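Local coordinates for sporulation-control protein spo0M (Bacillus subtilis, PDB 5CL2), which controls expression of spo0A and is required for the cell to pass the morphological stage 0 of sporulation, at residues V166-F171 / E184-F189. Residues are numbered along the deposited sequence; the frame is centred on the assembly and turned at random.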
# COMPACT_ATOMS: atom_id res chain seq x y z
N VAL A 166 -0.75 -8.07 7.26
CA VAL A 166 -1.04 -7.10 8.31
C VAL A 166 -0.65 -7.69 9.66
O VAL A 166 -0.59 -8.91 9.80
CB VAL A 166 -2.54 -6.68 8.35
CG1 VAL A 166 -2.93 -6.00 7.07
CG2 VAL A 166 -3.43 -7.88 8.62
N GLN A 167 -0.37 -6.85 10.65
CA GLN A 167 -0.13 -7.40 11.97
C GLN A 167 -1.48 -7.57 12.69
O GLN A 167 -2.20 -6.61 12.92
CB GLN A 167 0.83 -6.54 12.79
CG GLN A 167 1.17 -7.21 14.12
CD GLN A 167 2.38 -6.61 14.85
OE1 GLN A 167 2.62 -5.40 14.82
NE2 GLN A 167 3.13 -7.47 15.51
N GLU A 168 -1.81 -8.81 13.03
CA GLU A 168 -3.05 -9.15 13.70
C GLU A 168 -2.79 -9.40 15.19
O GLU A 168 -1.99 -10.28 15.56
CB GLU A 168 -3.67 -10.39 13.06
CG GLU A 168 -5.03 -10.79 13.64
CD GLU A 168 -5.65 -11.96 12.90
OE1 GLU A 168 -5.13 -12.32 11.82
OE2 GLU A 168 -6.65 -12.53 13.37
N PHE A 169 -3.45 -8.58 16.02
CA PHE A 169 -3.41 -8.71 17.48
C PHE A 169 -4.63 -9.49 17.96
O PHE A 169 -5.77 -9.11 17.66
CB PHE A 169 -3.36 -7.34 18.16
CG PHE A 169 -2.11 -6.57 17.86
CD1 PHE A 169 -1.98 -5.88 16.67
CD2 PHE A 169 -1.06 -6.56 18.75
CE1 PHE A 169 -0.82 -5.19 16.37
CE2 PHE A 169 0.10 -5.87 18.45
CZ PHE A 169 0.22 -5.19 17.26
N GLU A 170 -4.40 -10.57 18.69
CA GLU A 170 -5.48 -11.41 19.23
C GLU A 170 -5.51 -11.34 20.75
O GLU A 170 -4.51 -11.62 21.42
CB GLU A 170 -5.33 -12.85 18.77
CG GLU A 170 -6.30 -13.81 19.43
CD GLU A 170 -5.82 -15.23 19.33
OE1 GLU A 170 -5.42 -15.63 18.20
OE2 GLU A 170 -5.83 -15.96 20.35
N PHE A 171 -6.67 -10.92 21.26
CA PHE A 171 -6.94 -10.76 22.67
C PHE A 171 -7.89 -11.84 23.16
O PHE A 171 -8.77 -12.28 22.40
CB PHE A 171 -7.57 -9.41 22.97
CG PHE A 171 -6.75 -8.24 22.53
CD1 PHE A 171 -6.81 -7.80 21.22
CD2 PHE A 171 -5.99 -7.53 23.44
CE1 PHE A 171 -6.10 -6.70 20.81
CE2 PHE A 171 -5.27 -6.43 23.03
CZ PHE A 171 -5.33 -6.01 21.72
N GLU A 184 -12.56 -14.81 21.30
CA GLU A 184 -11.47 -13.84 21.27
C GLU A 184 -11.73 -12.70 20.31
O GLU A 184 -12.53 -12.82 19.39
CB GLU A 184 -10.12 -14.57 20.96
CG GLU A 184 -9.96 -15.09 19.55
CD GLU A 184 -10.77 -16.35 19.29
OE1 GLU A 184 -10.80 -17.24 20.16
OE2 GLU A 184 -11.40 -16.47 18.22
N LEU A 185 -10.99 -11.62 20.54
CA LEU A 185 -11.04 -10.39 19.76
C LEU A 185 -9.76 -10.20 18.90
O LEU A 185 -8.67 -10.49 19.34
CB LEU A 185 -11.20 -9.21 20.71
CG LEU A 185 -11.10 -7.82 20.10
CD1 LEU A 185 -12.31 -7.55 19.22
CD2 LEU A 185 -10.94 -6.79 21.19
N GLU A 186 -9.92 -9.71 17.67
CA GLU A 186 -8.79 -9.47 16.79
C GLU A 186 -8.82 -8.03 16.33
O GLU A 186 -9.85 -7.56 15.84
CB GLU A 186 -8.85 -10.40 15.57
CG GLU A 186 -8.49 -11.86 15.84
CD GLU A 186 -9.68 -12.69 16.32
OE1 GLU A 186 -10.86 -12.36 16.02
OE2 GLU A 186 -9.43 -13.70 16.99
N LEU A 187 -7.67 -7.36 16.44
CA LEU A 187 -7.49 -5.98 16.01
C LEU A 187 -6.36 -5.89 15.00
O LEU A 187 -5.33 -6.58 15.10
CB LEU A 187 -7.20 -5.05 17.19
CG LEU A 187 -8.22 -4.96 18.34
CD1 LEU A 187 -8.02 -3.70 19.19
CD2 LEU A 187 -9.66 -5.08 17.85
N ILE A 188 -6.57 -5.06 13.99
CA ILE A 188 -5.51 -4.67 13.08
C ILE A 188 -5.33 -3.16 13.16
O ILE A 188 -6.30 -2.41 13.02
CB ILE A 188 -5.80 -5.07 11.63
CG1 ILE A 188 -5.85 -6.59 11.50
CG2 ILE A 188 -4.74 -4.50 10.67
CD1 ILE A 188 -6.56 -7.02 10.22
N PHE A 189 -4.11 -2.72 13.40
CA PHE A 189 -3.80 -1.29 13.37
C PHE A 189 -3.18 -0.89 12.04
O PHE A 189 -2.18 -1.48 11.61
CB PHE A 189 -2.84 -0.94 14.49
CG PHE A 189 -3.34 -1.31 15.83
CD1 PHE A 189 -4.23 -0.49 16.49
CD2 PHE A 189 -2.95 -2.48 16.42
CE1 PHE A 189 -4.69 -0.82 17.72
CE2 PHE A 189 -3.43 -2.83 17.65
CZ PHE A 189 -4.31 -1.99 18.30
O HOH W 1 -1.64 -4.24 13.17
O HOH W 2 -0.31 -3.85 10.08
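Phe-169 and Leu-187 form a hydrogen-bonded antiparallel pair, Phe-169 N to Leu-187 O at 2.9 Å and the return bond from Leu-187 N nearly straight at 164°. Phe-171 and Leu-185 repeat the pattern, with Phe-171 N to Leu-185 O at 2.8 Å. Between them Glu-170 faces Glu-186 in a non-hydrogen-bonded pair, where CA-H...O contacts run from Glu-170 CA to Leu-185 O and from Glu-186 CA to Phe-169 O. Beyond Glu-168 the ladder opens, and the N-H of Phe-189 goes to a water.

The rings gather on one side of the sheet. Phe-189 turns its CD2-CE2 edge onto the face of Phe-169 in an offset edge-to-face pair, planes at 73° and centroids 5.1 Å apart. Cutting Phe-169 back to an alanine is likely to leave that edge without an aromatic face to rest on and open a gap beside Phe-189. With CG set opposite its carbonyl carbon (chi1 -58°), Phe-171 brings CE1 to 3.7 Å from Leu-187 CG. Helix 132-143 packs over this side through Val-137, Leu-138 and Ile-141. On the glutamate face Val-166 and Ile-188 cross at about a right angle, CG2 of the valine 3.6 Å from CD1 of the isoleucine.

Glu-168 and Glu-186 run alongside each other, the OE2 of Glu-168 lying 3.2 Å from Glu-186 CG. Arg-204 and Arg-205 form salt bridges with Glu-168, and Arg-205 another with Glu-170, probably offsetting the clustered negative charge.

Strands 165-173 and 185-191, their connection carrying helix 176-181, are consecutive strands of an up-and-down antiparallel meander, phenylalanines and leucines turned to helix 132-143.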